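PDB 7KSF: Protease/Reverse transcriptase/ribonuclease H from Eastern chimpanzee simian foamy virus, which combines a retroviral aspartic protease, a reverse transcriptase and a ribonuclease H in one chain, to copy viral RNA into DNA and probably serve viral maturation. Local coordinates for residues 94-99 with 135-140; 151-156 with 219-224; 613-618 with 736-741. The protein carries 1 engineered substitution. All blocks are in the same frame, centred on the assembly; numbering follows the deposited sequence.

Interaction 1 of 3, residues 94-99 with 135-140; sequences LQLTIL and QHWENQ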
loop_
_atom_site.group_PDB
_atom_site.type_symbol
_atom_site.label_atom_id
_atom_site.label_comp_id
_atom_site.label_asym_id
_atom_site.label_seq_id
_atom_site.Cartn_x
_atom_site.Cartn_y
_atom_site.Cartn_z
ATOM N N LEU A 94 18.683 -24.215 2.121
ATOM C CA LEU A 94 17.999 -23.924 0.872
ATOM C C LEU A 94 18.689 -22.769 0.157
ATOM O O LEU A 94 19.067 -21.771 0.773
ATOM C CB LEU A 94 16.533 -23.586 1.131
ATOM C CG LEU A 94 15.727 -23.114 -0.076
ATOM C CD1 LEU A 94 15.671 -24.182 -1.159
ATOM C CD2 LEU A 94 14.331 -22.722 0.360
ATOM N N GLN A 95 18.864 -22.918 -1.154
ATOM C CA GLN A 95 19.529 -21.911 -1.977
ATOM C C GLN A 95 18.703 -21.707 -3.238
ATOM O O GLN A 95 18.656 -22.589 -4.101
ATOM C CB GLN A 95 20.960 -22.333 -2.323
ATOM C CG GLN A 95 21.899 -22.443 -1.125
ATOM C CD GLN A 95 22.676 -21.167 -0.865
ATOM O OE1 GLN A 95 23.061 -20.456 -1.795
ATOM N NE2 GLN A 95 22.912 -20.862 0.410
ATOM N N LEU A 96 18.060 -20.552 -3.346
ATOM C CA LEU A 96 17.237 -20.228 -4.497
ATOM C C LEU A 96 17.988 -19.162 -5.293
ATOM O O LEU A 96 19.173 -18.904 -5.051
ATOM C CB LEU A 96 15.923 -19.604 -4.022
ATOM C CG LEU A 96 14.990 -20.555 -3.262
ATOM C CD1 LEU A 96 13.779 -19.796 -2.772
ATOM C CD2 LEU A 96 14.575 -21.720 -4.143
ATOM N N THR A 97 17.263 -18.455 -6.284
ATOM C CA THR A 97 17.924 -17.711 -7.350
ATOM C C THR A 97 18.444 -16.364 -6.865
ATOM O O THR A 97 19.655 -16.119 -6.870
ATOM C CB THR A 97 16.967 -17.519 -8.523
ATOM O OG1 THR A 97 16.394 -18.785 -8.885
ATOM C CG2 THR A 97 17.714 -16.953 -9.717
ATOM N N ILE A 98 17.548 -15.476 -6.449
ATOM C CA ILE A 98 17.887 -14.092 -6.135
ATOM C C ILE A 98 17.773 -13.880 -4.634
ATOM O O ILE A 98 16.766 -14.253 -4.020
ATOM C CB ILE A 98 16.983 -13.108 -6.895
ATOM C CG1 ILE A 98 17.147 -13.280 -8.403
ATOM C CG2 ILE A 98 17.288 -11.675 -6.479
ATOM C CD1 ILE A 98 16.253 -12.373 -9.209
ATOM N N LEU A 99 18.797 -13.268 -4.049
ATOM C CA LEU A 99 18.785 -12.889 -2.646
ATOM C C LEU A 99 18.233 -11.476 -2.518
ATOM O O LEU A 99 18.681 -10.562 -3.219
ATOM C CB LEU A 99 20.198 -12.975 -2.071
ATOM C CG LEU A 99 20.411 -12.676 -0.592
ATOM C CD1 LEU A 99 19.727 -13.719 0.275
ATOM C CD2 LEU A 99 21.901 -12.635 -0.314
ATOM N N GLN A 135 12.057 -13.105 4.968
ATOM C CA GLN A 135 12.278 -13.655 3.639
ATOM C C GLN A 135 13.661 -13.242 3.155
ATOM O O GLN A 135 13.961 -12.046 3.062
ATOM C CB GLN A 135 11.208 -13.180 2.661
ATOM C CG GLN A 135 11.192 -13.972 1.367
ATOM C CD GLN A 135 10.616 -13.194 0.205
ATOM O OE1 GLN A 135 10.134 -12.074 0.367
ATOM N NE2 GLN A 135 10.668 -13.785 -0.982
ATOM N N HIS A 136 14.502 -14.228 2.856
ATOM C CA HIS A 136 15.843 -13.980 2.346
ATOM C C HIS A 136 15.937 -14.105 0.833
ATOM O O HIS A 136 16.612 -13.295 0.193
ATOM C CB HIS A 136 16.836 -14.945 2.998
ATOM C CG HIS A 136 16.892 -14.839 4.488
ATOM N ND1 HIS A 136 17.884 -14.146 5.146
ATOM C CD2 HIS A 136 16.075 -15.332 5.449
ATOM C CE1 HIS A 136 17.679 -14.220 6.448
ATOM N NE2 HIS A 136 16.589 -14.934 6.660
ATOM N N TRP A 137 15.280 -15.101 0.246
ATOM C CA TRP A 137 15.314 -15.310 -1.193
ATOM C C TRP A 137 14.024 -14.805 -1.822
ATOM O O TRP A 137 12.959 -14.850 -1.197
ATOM C CB TRP A 137 15.507 -16.788 -1.533
ATOM C CG TRP A 137 16.709 -17.398 -0.898
ATOM C CD1 TRP A 137 16.761 -18.057 0.293
ATOM C CD2 TRP A 137 18.040 -17.400 -1.418
ATOM N NE1 TRP A 137 18.043 -18.472 0.549
ATOM C CE2 TRP A 137 18.849 -18.078 -0.489
ATOM C CE3 TRP A 137 18.626 -16.891 -2.580
ATOM C CZ2 TRP A 137 20.215 -18.266 -0.685
ATOM C CZ3 TRP A 137 19.978 -17.078 -2.773
ATOM C CH2 TRP A 137 20.758 -17.755 -1.833
ATOM N N GLU A 138 14.124 -14.320 -3.055
ATOM C CA GLU A 138 12.922 -14.007 -3.811
ATOM C C GLU A 138 12.157 -15.293 -4.108
ATOM O O GLU A 138 12.756 -16.347 -4.346
ATOM C CB GLU A 138 13.271 -13.283 -5.110
ATOM C CG GLU A 138 13.849 -11.887 -4.920
ATOM C CD GLU A 138 13.876 -11.089 -6.213
ATOM O OE1 GLU A 138 13.353 -11.587 -7.229
ATOM O OE2 GLU A 138 14.420 -9.964 -6.210
ATOM N N ASN A 139 10.934 -15.274 -4.075
ATOM C CA ASN A 139 10.030 -16.406 -4.295
ATOM C C ASN A 139 10.199 -17.494 -3.239
ATOM O O ASN A 139 9.761 -18.632 -3.438
ATOM C CB ASN A 139 10.207 -16.990 -5.697
ATOM C CG ASN A 139 10.264 -15.920 -6.764
ATOM O OD1 ASN A 139 11.176 -15.895 -7.589
ATOM N ND2 ASN A 139 9.292 -15.016 -6.744
ATOM N N GLN A 140 10.832 -17.160 -2.119
ATOM C CA GLN A 140 10.981 -18.101 -1.018
ATOM C C GLN A 140 9.655 -18.276 -0.289
ATOM O O GLN A 140 8.977 -17.302 0.044
ATOM C CB GLN A 140 12.054 -17.605 -0.049
ATOM C CG GLN A 140 11.953 -18.179 1.345
ATOM C CD GLN A 140 12.941 -17.542 2.298
ATOM O OE1 GLN A 140 13.692 -16.641 1.922
ATOM N NE2 GLN A 140 12.943 -18.005 3.540
#

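Interaction 2 of 3, residues 151-156 with 219-224; sequences IATGDY and KTIPLT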
loop_
_atom_site.group_PDB
_atom_site.type_symbol
_atom_site.label_atom_id
_atom_site.label_comp_id
_atom_site.label_asym_id
_atom_site.label_seq_id
_atom_site.Cartn_x
_atom_site.Cartn_y
_atom_site.Cartn_z
ATOM N N ILE A 151 -9.531 -29.351 -1.940
ATOM C CA ILE A 151 -10.246 -28.322 -2.679
ATOM C C ILE A 151 -11.017 -28.920 -3.853
ATOM O O ILE A 151 -11.367 -28.208 -4.793
ATOM C CB ILE A 151 -9.294 -27.210 -3.150
ATOM C CG1 ILE A 151 -8.265 -27.773 -4.130
ATOM C CG2 ILE A 151 -8.591 -26.582 -1.964
ATOM C CD1 ILE A 151 -7.366 -26.719 -4.743
ATOM N N ALA A 152 -11.283 -30.224 -3.813
ATOM C CA ALA A 152 -11.995 -30.898 -4.898
ATOM C C ALA A 152 -13.487 -30.999 -4.608
ATOM O O ALA A 152 -14.095 -32.057 -4.762
ATOM C CB ALA A 152 -11.394 -32.277 -5.139
ATOM N N THR A 153 -14.079 -29.891 -4.171
ATOM C CA THR A 153 -15.507 -29.822 -3.899
ATOM C C THR A 153 -16.265 -29.503 -5.178
ATOM O O THR A 153 -15.837 -28.663 -5.978
ATOM C CB THR A 153 -15.810 -28.762 -2.835
ATOM O OG1 THR A 153 -15.349 -27.482 -3.290
ATOM C CG2 THR A 153 -15.116 -29.108 -1.525
ATOM N N GLY A 154 -17.394 -30.182 -5.369
ATOM C CA GLY A 154 -18.183 -30.035 -6.575
ATOM C C GLY A 154 -18.035 -31.236 -7.483
ATOM O O GLY A 154 -16.914 -31.627 -7.826
ATOM N N ASP A 155 -19.159 -31.833 -7.883
ATOM C CA ASP A 155 -19.106 -33.050 -8.685
ATOM C C ASP A 155 -18.879 -32.761 -10.165
ATOM O O ASP A 155 -18.305 -33.597 -10.871
ATOM C CB ASP A 155 -20.392 -33.859 -8.495
ATOM C CG ASP A 155 -20.312 -35.240 -9.120
ATOM O OD1 ASP A 155 -19.196 -35.794 -9.206
ATOM O OD2 ASP A 155 -21.368 -35.774 -9.521
ATOM N N TYR A 156 -19.313 -31.594 -10.648
ATOM C CA TYR A 156 -19.185 -31.260 -12.059
ATOM C C TYR A 156 -17.934 -30.424 -12.270
ATOM O O TYR A 156 -17.934 -29.235 -11.919
ATOM C CB TYR A 156 -20.420 -30.501 -12.543
ATOM C CG TYR A 156 -21.729 -31.210 -12.268
ATOM C CD1 TYR A 156 -22.446 -30.961 -11.107
ATOM C CD2 TYR A 156 -22.246 -32.130 -13.172
ATOM C CE1 TYR A 156 -23.640 -31.606 -10.850
ATOM C CE2 TYR A 156 -23.440 -32.782 -12.927
ATOM C CZ TYR A 156 -24.132 -32.515 -11.762
ATOM O OH TYR A 156 -25.320 -33.162 -11.511
ATOM N N LYS A 219 -16.273 -20.742 -10.327
ATOM C CA LYS A 219 -17.690 -20.965 -10.592
ATOM C C LYS A 219 -18.099 -22.406 -10.306
ATOM O O LYS A 219 -19.279 -22.667 -10.046
ATOM C CB LYS A 219 -18.022 -20.608 -12.042
ATOM C CG LYS A 219 -17.580 -21.660 -13.047
ATOM C CD LYS A 219 -17.834 -21.216 -14.479
ATOM C CE LYS A 219 -17.394 -22.285 -15.467
ATOM N NZ LYS A 219 -17.555 -21.838 -16.878
ATOM N N THR A 220 -17.145 -23.339 -10.348
ATOM C CA THR A 220 -17.431 -24.738 -10.056
ATOM C C THR A 220 -17.407 -25.007 -8.558
ATOM O O THR A 220 -18.344 -25.595 -8.008
ATOM C CB THR A 220 -16.418 -25.635 -10.769
ATOM O OG1 THR A 220 -16.696 -25.656 -12.175
ATOM C CG2 THR A 220 -16.473 -27.050 -10.216
ATOM N N ILE A 221 -16.322 -24.577 -7.906
ATOM C CA ILE A 221 -16.147 -24.777 -6.436
ATOM C C ILE A 221 -17.180 -23.922 -5.688
ATOM O O ILE A 221 -17.174 -22.691 -5.880
ATOM C CB ILE A 221 -14.706 -24.438 -6.004
ATOM C CG1 ILE A 221 -13.752 -25.613 -6.234
ATOM C CG2 ILE A 221 -14.675 -23.958 -4.560
ATOM C CD1 ILE A 221 -13.635 -26.032 -7.679
ATOM N N PRO A 222 -18.059 -24.520 -4.854
ATOM C CA PRO A 222 -19.062 -23.758 -4.107
ATOM C C PRO A 222 -18.452 -23.132 -2.844
ATOM O O PRO A 222 -17.439 -23.627 -2.381
ATOM C CB PRO A 222 -20.078 -24.840 -3.717
ATOM C CG PRO A 222 -19.234 -26.083 -3.548
ATOM C CD PRO A 222 -18.142 -25.960 -4.589
ATOM N N LEU A 223 -19.078 -22.070 -2.328
ATOM C CA LEU A 223 -18.580 -21.378 -1.108
ATOM C C LEU A 223 -18.940 -22.211 0.128
ATOM O O LEU A 223 -20.005 -21.952 0.725
ATOM C CB LEU A 223 -19.208 -19.982 -1.035
ATOM C CG LEU A 223 -18.406 -18.866 -1.704
ATOM C CD1 LEU A 223 -18.878 -17.502 -1.227
ATOM C CD2 LEU A 223 -16.919 -19.039 -1.443
ATOM N N THR A 224 -18.081 -23.171 0.484
ATOM C CA THR A 224 -18.320 -24.047 1.663
ATOM C C THR A 224 -17.113 -23.979 2.604
ATOM O O THR A 224 -16.370 -24.978 2.683
ATOM C CB THR A 224 -18.616 -25.490 1.230
ATOM O OG1 THR A 224 -17.370 -26.133 0.959
ATOM C CG2 THR A 224 -19.508 -25.568 0.011
#

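Interaction 3 of 3, residues 613-618 with 736-741; sequences GIVHAT and DKLATQ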
loop_
_atom_site.group_PDB
_atom_site.type_symbol
_atom_site.label_atom_id
_atom_site.label_comp_id
_atom_site.label_asym_id
_atom_site.label_seq_id
_atom_site.Cartn_x
_atom_site.Cartn_y
_atom_site.Cartn_z
ATOM N N GLY A 613 21.707 32.403 2.142
ATOM C CA GLY A 613 22.246 31.633 3.244
ATOM C C GLY A 613 21.354 30.472 3.635
ATOM O O GLY A 613 20.130 30.619 3.687
ATOM N N ILE A 614 21.952 29.315 3.908
ATOM C CA ILE A 614 21.213 28.101 4.227
ATOM C C ILE A 614 21.828 27.470 5.468
ATOM O O ILE A 614 23.055 27.385 5.589
ATOM C CB ILE A 614 21.215 27.099 3.050
ATOM C CG1 ILE A 614 20.544 27.708 1.810
ATOM C CG2 ILE A 614 20.521 25.805 3.442
ATOM C CD1 ILE A 614 21.501 28.406 0.858
ATOM N N VAL A 615 20.973 27.031 6.394
ATOM C CA VAL A 615 21.402 26.409 7.642
ATOM C C VAL A 615 20.605 25.127 7.841
ATOM O O VAL A 615 19.372 25.140 7.754
ATOM C CB VAL A 615 21.213 27.351 8.848
ATOM C CG1 VAL A 615 21.574 26.638 10.140
ATOM C CG2 VAL A 615 22.043 28.613 8.679
ATOM N N HIS A 616 21.305 24.026 8.112
ATOM C CA HIS A 616 20.675 22.749 8.438
ATOM C C HIS A 616 20.748 22.562 9.949
ATOM O O HIS A 616 21.837 22.407 10.509
ATOM C CB HIS A 616 21.353 21.593 7.705
ATOM C CG HIS A 616 20.602 20.298 7.792
ATOM N ND1 HIS A 616 20.539 19.404 6.743
ATOM C CD2 HIS A 616 19.884 19.748 8.798
ATOM C CE1 HIS A 616 19.813 18.359 7.102
ATOM N NE2 HIS A 616 19.403 18.543 8.343
ATOM N N ALA A 617 19.589 22.570 10.603
ATOM C CA ALA A 617 19.498 22.448 12.051
ATOM C C ALA A 617 18.640 21.250 12.424
ATOM O O ALA A 617 17.640 20.956 11.761
ATOM C CB ALA A 617 18.919 23.719 12.675
ATOM N N THR A 618 19.037 20.567 13.495
ATOM C CA THR A 618 18.303 19.426 14.030
ATOM C C THR A 618 17.951 19.707 15.482
ATOM O O THR A 618 18.815 20.112 16.265
ATOM C CB THR A 618 19.121 18.135 13.920
ATOM O OG1 THR A 618 20.348 18.278 14.646
ATOM C CG2 THR A 618 19.430 17.821 12.462
ATOM N N ASP A 736 20.353 34.508 8.200
ATOM C CA ASP A 736 20.459 35.859 7.659
ATOM C C ASP A 736 21.897 36.355 7.694
ATOM O O ASP A 736 22.321 37.103 6.806
ATOM C CB ASP A 736 19.544 36.814 8.431
ATOM C CG ASP A 736 19.168 38.049 7.625
ATOM O OD1 ASP A 736 19.935 38.437 6.720
ATOM O OD2 ASP A 736 18.098 38.632 7.893
ATOM N N LYS A 737 22.665 35.944 8.706
ATOM C CA LYS A 737 24.080 36.288 8.749
ATOM C C LYS A 737 24.819 35.686 7.560
ATOM O O LYS A 737 25.623 36.360 6.906
ATOM C CB LYS A 737 24.696 35.815 10.066
ATOM C CG LYS A 737 26.196 36.047 10.164
ATOM C CD LYS A 737 26.753 35.536 11.483
ATOM C CE LYS A 737 28.245 35.811 11.594
ATOM N NZ LYS A 737 28.809 35.343 12.889
ATOM N N LEU A 738 24.545 34.414 7.253
ATOM C CA LEU A 738 25.210 33.771 6.128
ATOM C C LEU A 738 24.794 34.393 4.804
ATOM O O LEU A 738 25.631 34.603 3.920
ATOM C CB LEU A 738 24.918 32.272 6.132
ATOM C CG LEU A 738 25.453 31.501 7.338
ATOM C CD1 LEU A 738 25.068 30.040 7.230
ATOM C CD2 LEU A 738 26.962 31.652 7.457
ATOM N N ALA A 739 23.503 34.694 4.642
ATOM C CA ALA A 739 23.052 35.341 3.416
ATOM C C ALA A 739 23.719 36.696 3.236
ATOM O O ALA A 739 24.088 37.070 2.115
ATOM C CB ALA A 739 21.531 35.490 3.426
ATOM N N THR A 740 23.894 37.436 4.330
ATOM C CA THR A 740 24.552 38.733 4.242
ATOM C C THR A 740 26.020 38.578 3.858
ATOM O O THR A 740 26.539 39.353 3.046
ATOM C CB THR A 740 24.408 39.484 5.567
ATOM O OG1 THR A 740 23.023 39.541 5.936
ATOM C CG2 THR A 740 24.942 40.903 5.442
ATOM N N GLN A 741 26.697 37.571 4.420
ATOM C CA GLN A 741 28.105 37.352 4.094
ATOM C C GLN A 741 28.295 37.080 2.608
ATOM O O GLN A 741 29.208 37.634 1.984
ATOM C CB GLN A 741 28.666 36.194 4.920
ATOM C CG GLN A 741 28.782 36.490 6.398
ATOM C CD GLN A 741 29.457 35.374 7.161
ATOM O OE1 GLN A 741 29.808 34.340 6.591
ATOM N NE2 GLN A 741 29.649 35.578 8.457
#

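Interaction 1 of 3, residues 94-99 with 135-140
The W137 indole lies flat against the backbone of Q95 and L96. The L96 nitrogen N sits 3.6 Å above its plane, over the ring centre, and Q95 CA lies over the same face nearer the rim. L99 CD1 covers the opposite face. The carbonyl oxygens of T97 and I98 approach the edge. Beyond the six-membered end of the ring, Q95 OE1 comes to 3.5 Å from W137 CH2, with the amide plane turned 72° from the ring. L96 CD1 touches W137 CB at 3.7 Å and also meets Q140 CA. Both loops lie in the protease sequence range, one before helix 102-112 and one after helix 117-129. L99 and W137 form a single beta bridge between them. On one side of it E138 N bonds I98 O, 2.8 Å and nearly straight at 167°; on the other, the H136 backbone bonds that of V100. W137 to Q140 is a type II turn. The Q140 side chain, extended beyond CG (chi2 -174°), runs back along the loop, and its OE1 accepts from H136 N and W137 N. I98 CG2 meets the E138 carboxylate, 3.4 Å from OE2, the two side chains crossing at a slant. E138 OE1 makes a salt bridge to R207.

Interaction 2 of 3, residues 151-156 with 219-224
T153 and the I221-P222 step form the close-packed part of this contact. It joins the loop ahead of helix 171-184, in the protease range, to the loop after helix 215-218, in the reverse transcriptase range. T153 OG1 stands between its own backbone N and carbonyl carbon (chi1 59°), and it meets P222 CD at 3.4 Å. I221 crosses the T153 side chain at about a right angle. I221 CG2 faces T153 OG1, while I221 CG1 lies 3.7 Å from the T153 carbonyl O. The I221 side chain is buried and continues onto L285 and N286. The closest pair of CA atoms is G154 CA and I221 CA, 5.6 Å apart. At the positive phi of G154 (106°) a CB would press on the T153 carbonyl O, and it would point toward 219-224. T220 CG2 approaches the Y156 carbonyl O.

The outer side is looser. T153 CG2 and T224 OG1 are 4.5 Å apart, past an inverse gamma turn centred on L223. The Y156 ring leads away from 219-224, and Y156 and T224 are exposed. No hydrogen bond joins the two loops. Oxygens meet aliphatic carbons instead, which is consistent with shape and van der Waals contact, not directional polar bonds, joining them.

Interaction 3 of 3, residues 613-618 with 736-741
L738 and V615 meet at about a right angle. L738 CD1 comes to V615 CG2 at 3.6 Å. The same methyl touches the I614 carbonyl O, so it rests on both backbone and side chain of the strand. L738 CG is anti to its carbonyl carbon (chi1 -64°), beside the backbone N, and the bond from L738 CA to CB points toward the strand. L738 CB sits 4.0 Å from G613 CA.

A739 meets the amide side of G613: its CB lies 3.3 Å from G613 N. G613 has no side chain, which lets the helix backbone come close: G613 CA and A739 CA are 3.8 Å apart. The axes of strand 613-618 and helix 736-741 approach to 6.4 Å, and their N-to-C directions differ by 145°. All five touching residues are buried, and no hydrogen bond crosses between the segments.

Around this patch, L738 also reaches Q628 on strand 624-634, and its carbonyl O accepts from S630 OG. A739 touches D595 on strand 590-597. In the helix, D736 O is gripped by both T740 N and T740 OG1, from opposite faces of its plane. The D736 and D595 carboxylates come close. The A739 side chain is about 5 Å from the bound calcium ion, whose site includes G596 and E642. Strand 610-618 lies between 624-634 and 590-597. A mixed five-stranded sheet of order 3-2-1-4-5, with this last helix packed on it beside a metal site, is characteristic of the RNase H fold.

How the interactions relate
Along the chain the three interactions come in series, each closing before the next opens. Interaction 1 joins two loops in the sequence range of the aspartic protease. Interaction 2 ties a loop of that range to a loop in the reverse transcriptase range. Both use the long connection between helices 117-129 and 171-184, yet their centres are about 34 Å apart and they do not touch. Interaction 3 lies in the RNase H sheet and its last helix, about 49 Å from interaction 1 and about 71 Å from interaction 2, centre to centre. Interactions 2 and 3 lie on opposite sides of the chain's centre. Interactions 1 and 2 thus lie along the passage from the protease range to the reverse transcriptase range, while interaction 3 is internal to the RNase H part.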